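Local coordinates for protein glucanase (Clostridium thermocellum, PDB 5GXX) that probably hydrolyses beta-1,4-glucan chains of cellulose as a family 9 endoglucanase of the Clostridium thermocellum cellulosome, at residues Asp37-Asp42 and Met132-Phe137; Asn41-Gly46 and Cys102-Ser107; Asn229-Asn232 and Ile237-Gln240. The protein carries 1 engineered substitution. All blocks are in the same frame, centred on the assembly; numbering follows the deposited sequence.

Contact 1 (Asp37-Asp42 and Met132-Phe137)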
ATOM      1  N   ASP A  37      29.853  -6.726  17.748  1.00 16.61           N
ATOM      2  CA  ASP A  37      29.063  -7.822  18.316  1.00 16.04           C
ATOM      3  C   ASP A  37      27.772  -7.972  17.515  1.00 17.12           C
ATOM      4  O   ASP A  37      27.117  -6.983  17.149  1.00 17.81           O
ATOM      5  CB  ASP A  37      28.711  -7.560  19.787  1.00 16.76           C
ATOM      6  CG  ASP A  37      29.905  -7.672  20.711  1.00 19.71           C
ATOM      7  OD1 ASP A  37      30.965  -8.189  20.307  1.00 19.04           O
ATOM      8  OD2 ASP A  37      29.788  -7.214  21.871  1.00 22.34           O
ATOM      9  N   ALA A  38      27.452  -9.224  17.207  1.00 15.36           N
ATOM     10  CA  ALA A  38      26.267  -9.538  16.415  1.00 14.68           C
ATOM     11  C   ALA A  38      25.689 -10.857  16.907  1.00 14.42           C
ATOM     12  O   ALA A  38      26.386 -11.663  17.519  1.00 15.41           O
ATOM     13  CB  ALA A  38      26.618  -9.621  14.918  1.00 14.42           C
ATOM     14  N   THR A  39      24.404 -11.047  16.628  1.00 16.84           N
ATOM     15  CA  THR A  39      23.647 -12.240  16.990  1.00 16.44           C
ATOM     16  C   THR A  39      23.844 -12.639  18.450  1.00 16.34           C
ATOM     17  O   THR A  39      24.008 -13.811  18.773  1.00 16.65           O
ATOM     18  CB  THR A  39      23.779 -13.383  15.941  1.00 17.54           C
ATOM     19  OG1 THR A  39      25.119 -13.894  15.894  1.00 17.41           O
ATOM     20  CG2 THR A  39      23.458 -12.848  14.542  1.00 15.66           C
ATOM     21  N   MET A  40      23.790 -11.632  19.324  1.00 16.55           N
ATOM     22  CA  MET A  40      24.030 -11.813  20.748  1.00 17.60           C
ATOM     23  C   MET A  40      22.918 -12.593  21.458  1.00 17.47           C
ATOM     24  O   MET A  40      23.102 -13.005  22.595  1.00 18.20           O
ATOM     25  CB  MET A  40      24.280 -10.468  21.447  1.00 18.16           C
ATOM     26  CG  MET A  40      25.627  -9.844  21.078  1.00 19.10           C
ATOM     27  SD  MET A  40      27.083 -10.830  21.465  1.00 19.11           S
ATOM     28  CE  MET A  40      27.082 -10.735  23.255  1.00 22.47           C
ATOM     29  N   ASN A  41      21.782 -12.778  20.790  1.00 17.51           N
ATOM     30  CA  ASN A  41      20.704 -13.609  21.328  1.00 18.86           C
ATOM     31  C   ASN A  41      20.800 -15.085  20.931  1.00 18.82           C
ATOM     32  O   ASN A  41      19.948 -15.901  21.290  1.00 20.44           O
ATOM     33  CB  ASN A  41      19.340 -13.020  20.947  1.00 18.65           C
ATOM     34  CG  ASN A  41      19.070 -11.679  21.614  1.00 22.52           C
ATOM     35  OD1 ASN A  41      19.590 -11.387  22.693  1.00 26.28           O
ATOM     36  ND2 ASN A  41      18.230 -10.868  20.985  1.00 23.91           N
ATOM     37  N   ASP A  42      21.852 -15.452  20.202  1.00 17.41           N
ATOM     38  CA  ASP A  42      22.004 -16.835  19.788  1.00 17.37           C
ATOM     39  C   ASP A  42      22.126 -17.788  20.977  1.00 17.61           C
ATOM     40  O   ASP A  42      22.665 -17.436  22.033  1.00 19.28           O
ATOM     41  CB  ASP A  42      23.227 -16.994  18.883  1.00 15.88           C
ATOM     42  CG  ASP A  42      22.977 -16.497  17.476  1.00 17.12           C
ATOM     43  OD1 ASP A  42      21.845 -16.083  17.145  1.00 18.15           O
ATOM     44  OD2 ASP A  42      23.954 -16.527  16.691  1.00 16.68           O
ATOM     45  N   MET A 132      14.674 -10.703  12.120  1.00 17.93           N
ATOM     46  CA  MET A 132      14.188 -12.046  12.425  1.00 18.12           C
ATOM     47  C   MET A 132      14.739 -12.582  13.744  1.00 18.68           C
ATOM     48  O   MET A 132      15.718 -12.063  14.282  1.00 18.23           O
ATOM     49  CB  MET A 132      14.537 -13.005  11.286  1.00 17.18           C
ATOM     50  CG  MET A 132      16.018 -13.404  11.245  1.00 16.46           C
ATOM     51  SD  MET A 132      16.525 -14.270   9.748  1.00 18.07           S
ATOM     52  CE  MET A 132      16.550 -12.970   8.523  1.00 18.57           C
ATOM     53  N   THR A 133      14.098 -13.641  14.230  1.00 19.50           N
ATOM     54  CA  THR A 133      14.483 -14.353  15.447  1.00 20.91           C
ATOM     55  C   THR A 133      15.053 -15.719  15.068  1.00 20.55           C
ATOM     56  O   THR A 133      14.433 -16.501  14.343  1.00 22.41           O
ATOM     57  CB  THR A 133      13.284 -14.489  16.421  1.00 21.81           C
ATOM     58  OG1 THR A 133      12.803 -13.177  16.729  1.00 24.09           O
ATOM     59  CG2 THR A 133      13.703 -15.147  17.727  1.00 21.52           C
ATOM     60  N   ARG A 134      16.256 -15.992  15.556  1.00 19.80           N
ATOM     61  CA  ARG A 134      17.027 -17.116  15.056  1.00 18.89           C
ATOM     62  C   ARG A 134      16.859 -18.374  15.904  1.00 18.89           C
ATOM     63  O   ARG A 134      17.151 -18.366  17.107  1.00 18.78           O
ATOM     64  CB  ARG A 134      18.508 -16.732  15.010  1.00 19.77           C
ATOM     65  CG  ARG A 134      18.794 -15.680  13.968  1.00 17.85           C
ATOM     66  CD  ARG A 134      20.009 -14.824  14.315  1.00 18.20           C
ATOM     67  NE  ARG A 134      21.278 -15.525  14.515  1.00 18.55           N
ATOM     68  CZ  ARG A 134      22.047 -15.994  13.533  1.00 16.20           C
ATOM     69  NH1 ARG A 134      21.655 -15.897  12.270  1.00 15.72           N
ATOM     70  NH2 ARG A 134      23.209 -16.574  13.823  1.00 15.55           N
ATOM     71  N   PRO A 135      16.436 -19.475  15.267  1.00 17.90           N
ATOM     72  CA  PRO A 135      16.324 -20.722  16.009  1.00 17.28           C
ATOM     73  C   PRO A 135      17.668 -21.410  16.254  1.00 17.78           C
ATOM     74  O   PRO A 135      18.696 -21.007  15.700  1.00 18.09           O
ATOM     75  CB  PRO A 135      15.471 -21.590  15.082  1.00 17.83           C
ATOM     76  CG  PRO A 135      15.853 -21.130  13.727  1.00 17.40           C
ATOM     77  CD  PRO A 135      15.988 -19.632  13.870  1.00 16.71           C
ATOM     78  N   TYR A 136      17.662 -22.450  17.075  1.00 18.08           N
ATOM     79  CA  TYR A 136      18.801 -23.352  17.161  1.00 18.31           C
ATOM     80  C   TYR A 136      18.321 -24.785  16.980  1.00 18.84           C
ATOM     81  O   TYR A 136      17.108 -25.062  17.009  1.00 18.98           O
ATOM     82  CB  TYR A 136      19.563 -23.162  18.468  1.00 17.42           C
ATOM     83  CG  TYR A 136      18.804 -23.552  19.719  1.00 20.32           C
ATOM     84  CD1 TYR A 136      18.898 -24.851  20.216  1.00 19.65           C
ATOM     85  CD2 TYR A 136      18.021 -22.631  20.415  1.00 19.21           C
ATOM     86  CE1 TYR A 136      18.229 -25.235  21.368  1.00 22.39           C
ATOM     87  CE2 TYR A 136      17.338 -23.010  21.569  1.00 19.37           C
ATOM     88  CZ  TYR A 136      17.454 -24.313  22.031  1.00 22.87           C
ATOM     89  OH  TYR A 136      16.797 -24.706  23.181  1.00 22.51           O
ATOM     90  N   PHE A 137      19.283 -25.678  16.767  1.00 18.49           N
ATOM     91  CA  PHE A 137      18.999 -27.068  16.452  1.00 18.85           C
ATOM     92  C   PHE A 137      19.921 -27.975  17.251  1.00 20.33           C
ATOM     93  O   PHE A 137      21.119 -27.713  17.366  1.00 18.63           O
ATOM     94  CB  PHE A 137      19.150 -27.286  14.941  1.00 18.76           C
ATOM     95  CG  PHE A 137      18.278 -26.378  14.131  1.00 18.16           C
ATOM     96  CD1 PHE A 137      18.704 -25.096  13.792  1.00 19.05           C
ATOM     97  CD2 PHE A 137      17.008 -26.784  13.749  1.00 21.44           C
ATOM     98  CE1 PHE A 137      17.889 -24.229  13.069  1.00 20.39           C
ATOM     99  CE2 PHE A 137      16.179 -25.932  13.026  1.00 21.59           C
ATOM    100  CZ  PHE A 137      16.616 -24.653  12.682  1.00 21.23           C
TER
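Arg134 and Asp42 form a salt bridge that carries most of this contact. The grip is side-on. Arg134 NE donates to Asp42 OD1 at 2.7 Å, and Arg134 NH2 donates to Asp42 OD2 at 3.0 Å. Both bonds are nearly straight. The carboxylate and guanidinium planes lie 23° apart, so the two groups are almost coplanar. OD1 uses its syn lone pair; OD2 is also met on its syn side, but from somewhat out of the carboxylate plane. The Arg134 chain reaches the aspartate with a bend at chi3 (58°), which turns the NE and NH2 edge toward it.

A van der Waals contact adds to the charge pair. The methyl group Thr39 CG2 sits over one face of the Arg134 guanidinium, off its centre, with 3.5 Å from CG2 to Arg134 NE. The threonine hydroxyl serves other partners: Thr39 OG1 hydrogen-bonds to Tyr49 OH and lies 3.0 Å from Asp42 OD2.

Thr39 to Asp42 is a type I beta turn, closed by Asp42 N donating to Thr39 O at 3.1 Å. The turn brings threonine and aspartate to the same arginine. It belongs to the long loop between helix 7-20 and strand 56-57 of the family 9 catalytic module, an (alpha/alpha)6 barrel. Arg134 lies just before strand 136-139, the edge of a small antiparallel sheet.

A further hydrogen bond holds the arginine: Arg134 NH1 donates to His54 O, within the Asp-Ala-Gly-Asp-His sequence characteristic of the family. Ile112 of strand 108-112, the middle strand of that sheet, packs against both Asp42 and Arg134.

Contact 2 (Asn41-Gly46 and Cys102-Ser107)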
ATOM      1  N   ASN A  41      21.782 -12.778  20.790  1.00 17.51           N
ATOM      2  CA  ASN A  41      20.704 -13.609  21.328  1.00 18.86           C
ATOM      3  C   ASN A  41      20.800 -15.085  20.931  1.00 18.82           C
ATOM      4  O   ASN A  41      19.948 -15.901  21.290  1.00 20.44           O
ATOM      5  CB  ASN A  41      19.340 -13.020  20.947  1.00 18.65           C
ATOM      6  CG  ASN A  41      19.070 -11.679  21.614  1.00 22.52           C
ATOM      7  OD1 ASN A  41      19.590 -11.387  22.693  1.00 26.28           O
ATOM      8  ND2 ASN A  41      18.230 -10.868  20.985  1.00 23.91           N
ATOM      9  N   ASP A  42      21.852 -15.452  20.202  1.00 17.41           N
ATOM     10  CA  ASP A  42      22.004 -16.835  19.788  1.00 17.37           C
ATOM     11  C   ASP A  42      22.126 -17.788  20.977  1.00 17.61           C
ATOM     12  O   ASP A  42      22.665 -17.436  22.033  1.00 19.28           O
ATOM     13  CB  ASP A  42      23.227 -16.994  18.883  1.00 15.88           C
ATOM     14  CG  ASP A  42      22.977 -16.497  17.476  1.00 17.12           C
ATOM     15  OD1 ASP A  42      21.845 -16.083  17.145  1.00 18.15           O
ATOM     16  OD2 ASP A  42      23.954 -16.527  16.691  1.00 16.68           O
ATOM     17  N   GLU A  43      21.625 -19.005  20.795  1.00 17.04           N
ATOM     18  CA  GLU A  43      21.666 -20.018  21.850  1.00 18.65           C
ATOM     19  C   GLU A  43      23.088 -20.394  22.268  1.00 17.62           C
ATOM     20  O   GLU A  43      23.359 -20.646  23.441  1.00 18.33           O
ATOM     21  CB  GLU A  43      20.898 -21.261  21.401  1.00 17.69           C
ATOM     22  CG  GLU A  43      20.895 -22.423  22.408  1.00 19.88           C
ATOM     23  CD  GLU A  43      20.067 -22.128  23.652  1.00 25.85           C
ATOM     24  OE1 GLU A  43      19.245 -21.187  23.619  1.00 24.99           O
ATOM     25  OE2 GLU A  43      20.243 -22.827  24.675  1.00 28.27           O
ATOM     26  N   VAL A  44      23.985 -20.446  21.284  1.00 18.01           N
ATOM     27  CA  VAL A  44      25.412 -20.604  21.540  1.00 17.44           C
ATOM     28  C   VAL A  44      26.124 -19.424  20.891  1.00 18.23           C
ATOM     29  O   VAL A  44      25.935 -19.139  19.702  1.00 18.27           O
ATOM     30  CB  VAL A  44      25.970 -21.908  20.947  1.00 18.66           C
ATOM     31  CG1 VAL A  44      27.434 -22.080  21.319  1.00 16.08           C
ATOM     32  CG2 VAL A  44      25.151 -23.100  21.429  1.00 18.21           C
ATOM     33  N   LEU A  45      26.943 -18.746  21.687  1.00 17.99           N
ATOM     34  CA  LEU A  45      27.613 -17.531  21.244  1.00 17.34           C
ATOM     35  C   LEU A  45      28.938 -17.830  20.560  1.00 16.90           C
ATOM     36  O   LEU A  45      29.500 -18.906  20.716  1.00 17.44           O
ATOM     37  CB  LEU A  45      27.838 -16.607  22.440  1.00 17.33           C
ATOM     38  CG  LEU A  45      26.567 -16.131  23.142  1.00 18.32           C
ATOM     39  CD1 LEU A  45      26.954 -15.378  24.405  1.00 21.15           C
ATOM     40  CD2 LEU A  45      25.783 -15.242  22.197  1.00 19.04           C
ATOM     41  N   GLY A  46      29.432 -16.839  19.822  1.00 16.22           N
ATOM     42  CA  GLY A  46      30.702 -16.943  19.099  1.00 15.90           C
ATOM     43  C   GLY A  46      30.657 -17.842  17.881  1.00 15.44           C
ATOM     44  O   GLY A  46      29.588 -18.074  17.310  1.00 15.84           O
ATOM     45  N   CYS A 102      28.814 -25.768  22.420  1.00 16.23           N
ATOM     46  CA  CYS A 102      27.663 -26.468  21.837  1.00 17.39           C
ATOM     47  C   CYS A 102      27.275 -27.758  22.570  1.00 16.92           C
ATOM     48  O   CYS A 102      26.237 -28.340  22.259  1.00 18.89           O
ATOM     49  CB  CYS A 102      27.954 -26.862  20.392  1.00 16.12           C
ATOM     50  SG  CYS A 102      27.876 -25.464  19.246  1.00 17.66           S
ATOM     51  N   ASP A 103      28.095 -28.203  23.518  1.00 19.86           N
ATOM     52  CA  ASP A 103      27.833 -29.447  24.233  1.00 20.13           C
ATOM     53  C   ASP A 103      26.485 -29.429  24.953  1.00 22.28           C
ATOM     54  O   ASP A 103      26.189 -28.478  25.678  1.00 22.25           O
ATOM     55  CB  ASP A 103      28.933 -29.699  25.271  1.00 20.90           C
ATOM     56  CG  ASP A 103      28.736 -30.988  26.044  1.00 23.31           C
ATOM     57  OD1 ASP A 103      28.348 -32.022  25.458  1.00 24.75           O
ATOM     58  OD2 ASP A 103      29.001 -30.953  27.265  1.00 23.67           O
ATOM     59  N   ARG A 104      25.686 -30.478  24.761  1.00 22.82           N
ATOM     60  CA  ARG A 104      24.459 -30.672  25.539  1.00 25.94           C
ATOM     61  C   ARG A 104      24.434 -32.102  26.091  1.00 27.89           C
ATOM     62  O   ARG A 104      23.367 -32.658  26.358  1.00 30.64           O
ATOM     63  CB  ARG A 104      23.207 -30.355  24.703  1.00 24.41           C
ATOM     64  CG  ARG A 104      23.053 -28.904  24.213  1.00 26.09           C
ATOM     65  CD  ARG A 104      22.894 -27.929  25.367  1.00 25.34           C
ATOM     66  NE  ARG A 104      22.703 -26.525  25.005  1.00 27.12           N
ATOM     67  CZ  ARG A 104      23.669 -25.614  24.864  1.00 27.22           C
ATOM     68  NH1 ARG A 104      24.962 -25.921  25.001  1.00 24.95           N
ATOM     69  NH2 ARG A 104      23.316 -24.371  24.569  1.00 30.23           N
ATOM     70  N   GLY A 105      25.618 -32.703  26.214  1.00 29.47           N
ATOM     71  CA  GLY A 105      25.803 -34.032  26.806  1.00 30.64           C
ATOM     72  C   GLY A 105      25.601 -35.229  25.897  1.00 31.32           C
ATOM     73  O   GLY A 105      26.551 -35.773  25.323  1.00 32.42           O
ATOM     74  N   ASP A 106      24.348 -35.652  25.790  1.00 30.26           N
ATOM     75  CA  ASP A 106      23.927 -36.754  24.936  1.00 30.41           C
ATOM     76  C   ASP A 106      23.640 -36.243  23.519  1.00 28.97           C
ATOM     77  O   ASP A 106      23.124 -36.974  22.670  1.00 28.91           O
ATOM     78  CB  ASP A 106      22.640 -37.308  25.540  1.00 32.74           C
ATOM     79  CG  ASP A 106      21.705 -36.190  25.996  1.00 35.66           C
ATOM     80  OD1 ASP A 106      21.193 -35.454  25.116  1.00 37.66           O
ATOM     81  OD2 ASP A 106      21.516 -36.011  27.226  1.00 36.07           O
ATOM     82  N   SER A 107      23.941 -34.967  23.296  1.00 27.40           N
ATOM     83  CA  SER A 107      23.633 -34.268  22.051  1.00 25.55           C
ATOM     84  C   SER A 107      24.434 -32.971  22.012  1.00 24.52           C
ATOM     85  O   SER A 107      25.089 -32.606  22.984  1.00 24.87           O
ATOM     86  CB  SER A 107      22.135 -33.971  21.942  1.00 25.88           C
ATOM     87  OG  SER A 107      21.669 -33.300  23.099  1.00 28.09           O
TER
HETATM   88  O   HOH W   1      20.115 -25.872  24.604  1.00 37.58           O
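The guanidinium of Arg104 meets Glu43 at its edge. Glu43 OE2 lies near the guanidinium plane, and a water lies at the same rim by NE. The carboxylate itself is turned steeply, its plane 66° from that of the guanidinium. No atom of 41-46 sits squarely over a guanidinium face; Val44 CG2 approaches obliquely, 3.9 Å from Arg104 NH2.

The direct bond is long and weak. Arg104 NH2 donates to Glu43 OE2 at 3.4 Å, as part of a salt bridge. The water supports it: it donates to Glu43 OE2 at 3.0 Å and accepts from Arg104 NE at 2.7 Å. Glu43 reaches the arginine because its chain bends at chi2 (70°), which turns the carboxylate toward NH2.

The guanidinium is held more firmly from its own side. Arg104 NH1 donates to Asp103 O at 2.9 Å and also to the carbonyl of Ala101 at the end of helix 85-101. Asp103 OD1 accepts from Gly105 N at 2.9 Å, an Asx turn that shapes the loop carrying the arginine.

Deeper in, Val44 points toward the second segment. Its CG1 touches Cys102 SG at 4.0 Å, an apolar contact. Tyr98 and Ala101 of the helix and Val109 of strand 108-112 also pack against Val44. The contact thus joins the loop before strand 56-57 to the loop between helix 85-101 and strand 108-112.

The chemistry is graded. Val44 and Cys102 make a small buried apolar patch, whereas the Glu43 and Arg104 pair is solvent-linked at the rim and is likely to add only modest electrostatic attraction.

Contact 3 (Asn229-Asn232 and Ile237-Gln240)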
ATOM      1  N   ASN A 229      32.796 -45.488   1.302  1.00 19.58           N
ATOM      2  CA  ASN A 229      32.231 -45.658  -0.031  1.00 20.36           C
ATOM      3  C   ASN A 229      33.284 -46.124  -1.041  1.00 19.34           C
ATOM      4  O   ASN A 229      34.472 -45.834  -0.897  1.00 19.51           O
ATOM      5  CB  ASN A 229      31.529 -44.378  -0.492  1.00 19.50           C
ATOM      6  CG  ASN A 229      30.501 -43.884   0.509  1.00 23.28           C
ATOM      7  OD1 ASN A 229      30.490 -42.706   0.872  1.00 25.45           O
ATOM      8  ND2 ASN A 229      29.666 -44.798   1.004  1.00 21.46           N
ATOM      9  N   ARG A 230      32.839 -46.936  -1.992  1.00 19.72           N
ATOM     10  CA  ARG A 230      33.670 -47.472  -3.058  1.00 22.04           C
ATOM     11  C   ARG A 230      33.649 -46.482  -4.221  1.00 21.83           C
ATOM     12  O   ARG A 230      32.728 -45.669  -4.322  1.00 22.89           O
ATOM     13  CB  ARG A 230      33.107 -48.812  -3.540  1.00 23.01           C
ATOM     14  CG  ARG A 230      33.174 -49.947  -2.536  1.00 26.18           C
ATOM     15  CD  ARG A 230      34.583 -50.098  -2.012  1.00 24.36           C
ATOM     16  NE  ARG A 230      34.689 -49.546  -0.667  1.00 24.57           N
ATOM     17  CZ  ARG A 230      35.649 -49.850   0.201  1.00 24.75           C
ATOM     18  NH1 ARG A 230      36.600 -50.696  -0.151  1.00 29.71           N
ATOM     19  NH2 ARG A 230      35.655 -49.316   1.417  1.00 26.43           N
ATOM     20  N   GLN A 231      34.653 -46.558  -5.087  1.00 22.38           N
ATOM     21  CA  GLN A 231      34.634 -45.770  -6.320  1.00 23.48           C
ATOM     22  C   GLN A 231      33.729 -46.462  -7.323  1.00 26.41           C
ATOM     23  O   GLN A 231      34.071 -47.531  -7.832  1.00 26.26           O
ATOM     24  CB  GLN A 231      36.018 -45.626  -6.949  1.00 22.83           C
ATOM     25  CG  GLN A 231      35.987 -44.655  -8.124  1.00 20.26           C
ATOM     26  CD  GLN A 231      35.663 -43.249  -7.669  1.00 18.13           C
ATOM     27  OE1 GLN A 231      36.289 -42.747  -6.748  1.00 16.75           O
ATOM     28  NE2 GLN A 231      34.653 -42.628  -8.273  1.00 19.62           N
ATOM     29  N   ASN A 232      32.594 -45.838  -7.619  1.00 29.32           N
ATOM     30  CA  ASN A 232      31.562 -46.440  -8.459  1.00 32.29           C
ATOM     31  C   ASN A 232      31.279 -47.891  -8.065  1.00 34.61           C
ATOM     32  O   ASN A 232      30.907 -48.162  -6.919  1.00 35.26           O
ATOM     33  CB  ASN A 232      31.912 -46.292  -9.942  1.00 32.62           C
ATOM     34  CG  ASN A 232      32.101 -44.836 -10.349  1.00 33.76           C
ATOM     35  OD1 ASN A 232      33.205 -44.416 -10.702  1.00 31.71           O
ATOM     36  ND2 ASN A 232      31.024 -44.060 -10.288  1.00 35.12           N
ATOM     37  N   ILE A 237      38.423 -47.883  -2.526  1.00 21.01           N
ATOM     38  CA  ILE A 237      37.836 -46.806  -1.730  1.00 19.75           C
ATOM     39  C   ILE A 237      37.697 -45.602  -2.658  1.00 18.93           C
ATOM     40  O   ILE A 237      38.571 -45.361  -3.497  1.00 19.72           O
ATOM     41  CB  ILE A 237      38.703 -46.501  -0.487  1.00 18.59           C
ATOM     42  CG1 ILE A 237      38.640 -47.695   0.485  1.00 19.53           C
ATOM     43  CG2 ILE A 237      38.239 -45.224   0.215  1.00 20.36           C
ATOM     44  CD1 ILE A 237      39.787 -47.771   1.458  1.00 23.45           C
ATOM     45  N   GLU A 238      36.596 -44.867  -2.533  1.00 16.86           N
ATOM     46  CA  GLU A 238      36.341 -43.715  -3.394  1.00 16.46           C
ATOM     47  C   GLU A 238      37.531 -42.749  -3.405  1.00 14.60           C
ATOM     48  O   GLU A 238      38.049 -42.382  -2.349  1.00 15.55           O
ATOM     49  CB  GLU A 238      35.043 -43.007  -2.987  1.00 16.30           C
ATOM     50  CG  GLU A 238      34.797 -41.721  -3.790  1.00 16.65           C
ATOM     51  CD  GLU A 238      33.450 -41.078  -3.508  1.00 22.63           C
ATOM     52  OE1 GLU A 238      32.850 -41.380  -2.447  1.00 21.24           O
ATOM     53  OE2 GLU A 238      33.013 -40.243  -4.340  1.00 22.73           O
ATOM     54  N   TYR A 239      37.979 -42.361  -4.602  1.00 14.71           N
ATOM     55  CA  TYR A 239      39.097 -41.421  -4.713  1.00 14.31           C
ATOM     56  C   TYR A 239      38.886 -40.226  -5.646  1.00 14.18           C
ATOM     57  O   TYR A 239      39.687 -39.291  -5.600  1.00 15.13           O
ATOM     58  CB  TYR A 239      40.383 -42.145  -5.124  1.00 14.91           C
ATOM     59  CG  TYR A 239      40.355 -42.764  -6.499  1.00 15.76           C
ATOM     60  CD1 TYR A 239      39.742 -44.002  -6.711  1.00 15.95           C
ATOM     61  CD2 TYR A 239      40.929 -42.120  -7.590  1.00 13.75           C
ATOM     62  CE1 TYR A 239      39.692 -44.558  -7.982  1.00 16.82           C
ATOM     63  CE2 TYR A 239      40.891 -42.665  -8.861  1.00 16.15           C
ATOM     64  CZ  TYR A 239      40.284 -43.902  -9.042  1.00 18.88           C
ATOM     65  OH  TYR A 239      40.240 -44.458 -10.298  1.00 21.94           O
ATOM     66  N   GLN A 240      37.828 -40.263  -6.456  1.00 14.25           N
ATOM     67  CA  GLN A 240      37.571 -39.264  -7.502  1.00 14.22           C
ATOM     68  C   GLN A 240      36.703 -38.114  -6.972  1.00 13.05           C
ATOM     69  O   GLN A 240      35.598 -37.851  -7.463  1.00 13.82           O
ATOM     70  CB  GLN A 240      36.938 -39.931  -8.724  1.00 13.57           C
ATOM     71  CG  GLN A 240      37.795 -41.009  -9.359  1.00 13.90           C
ATOM     72  CD  GLN A 240      37.188 -41.570 -10.625  1.00 16.07           C
ATOM     73  OE1 GLN A 240      36.171 -41.082 -11.129  1.00 16.83           O
ATOM     74  NE2 GLN A 240      37.818 -42.614 -11.149  1.00 19.30           N
TER
HETATM   75  O   HOH W   2      33.798 -40.084  -7.055  1.00 19.42           O
HETATM   76  O   HOH W   3      33.617 -42.157 -11.929  1.00 30.95           O
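Gln231 and Gln240 stack their side-chain amides, with planes only 16° apart, while the two chains cross at about a right angle. Gln231 CD lies 3.5 Å from Gln240 CG. Against Tyr239 the Gln231 amide stands steeply, 75° from the ring plane, and Gln231 CG lies 3.7 Å from Tyr239 CE1.

The Gln231 oxygen is gripped by two backbone donors. Tyr239 N reaches Gln231 OE1 at 2.8 Å, nearly along the C=O axis. Gln240 N reaches the same OE1 at 2.9 Å from above the carbonyl plane. A bend at chi2 (65°) turns the buried amide to both. Its NE2 donates to a water that also bonds Glu238 OE2 and Gln240 O. Gln240 NE2, in turn, donates to Tyr239 OH at 3.2 Å.

At the other end, Arg230 lays one guanidinium face on Ile237 CG1, with Arg230 NH2 at 3.5 Å from it. The polar end of Arg230 bonds the carbonyls of Leu228 and Thr235. Ile237 also packs on helices 249-260 and 263-276.

Glu238 N donates to Asn229 O at 2.9 Å, and Arg230 with Ile237 forms a single beta bridge. The two segments are a tight fold-back within the long loop between helices 215-224 and 249-260 of the (alpha/alpha)6 barrel. Asn229 touches Ser195, a ligand of the calcium site nearby.

How the contacts relate
Contacts 1 and 2 share Asn41 and Asp42. The loop before strand 56-57 serves both, and their centres lie about 12 Å apart. They touch where Tyr136 packs against Glu43. Contact 1 is buried, and its charge pair is short and nearly coplanar. Contact 2 is only partly buried; its charge pair is long and water-bridged, beside an apolar patch. Both tie the loop to the small antiparallel sheet, contact 1 at the lead-in to strand 136-139 and contact 2 at the lead-in to strand 108-112. Contact 3, also partly buried, lies about 24 Å from either at the nearest atoms. It folds one local loop without a salt bridge across its segments, relying on backbone bonds to an amide.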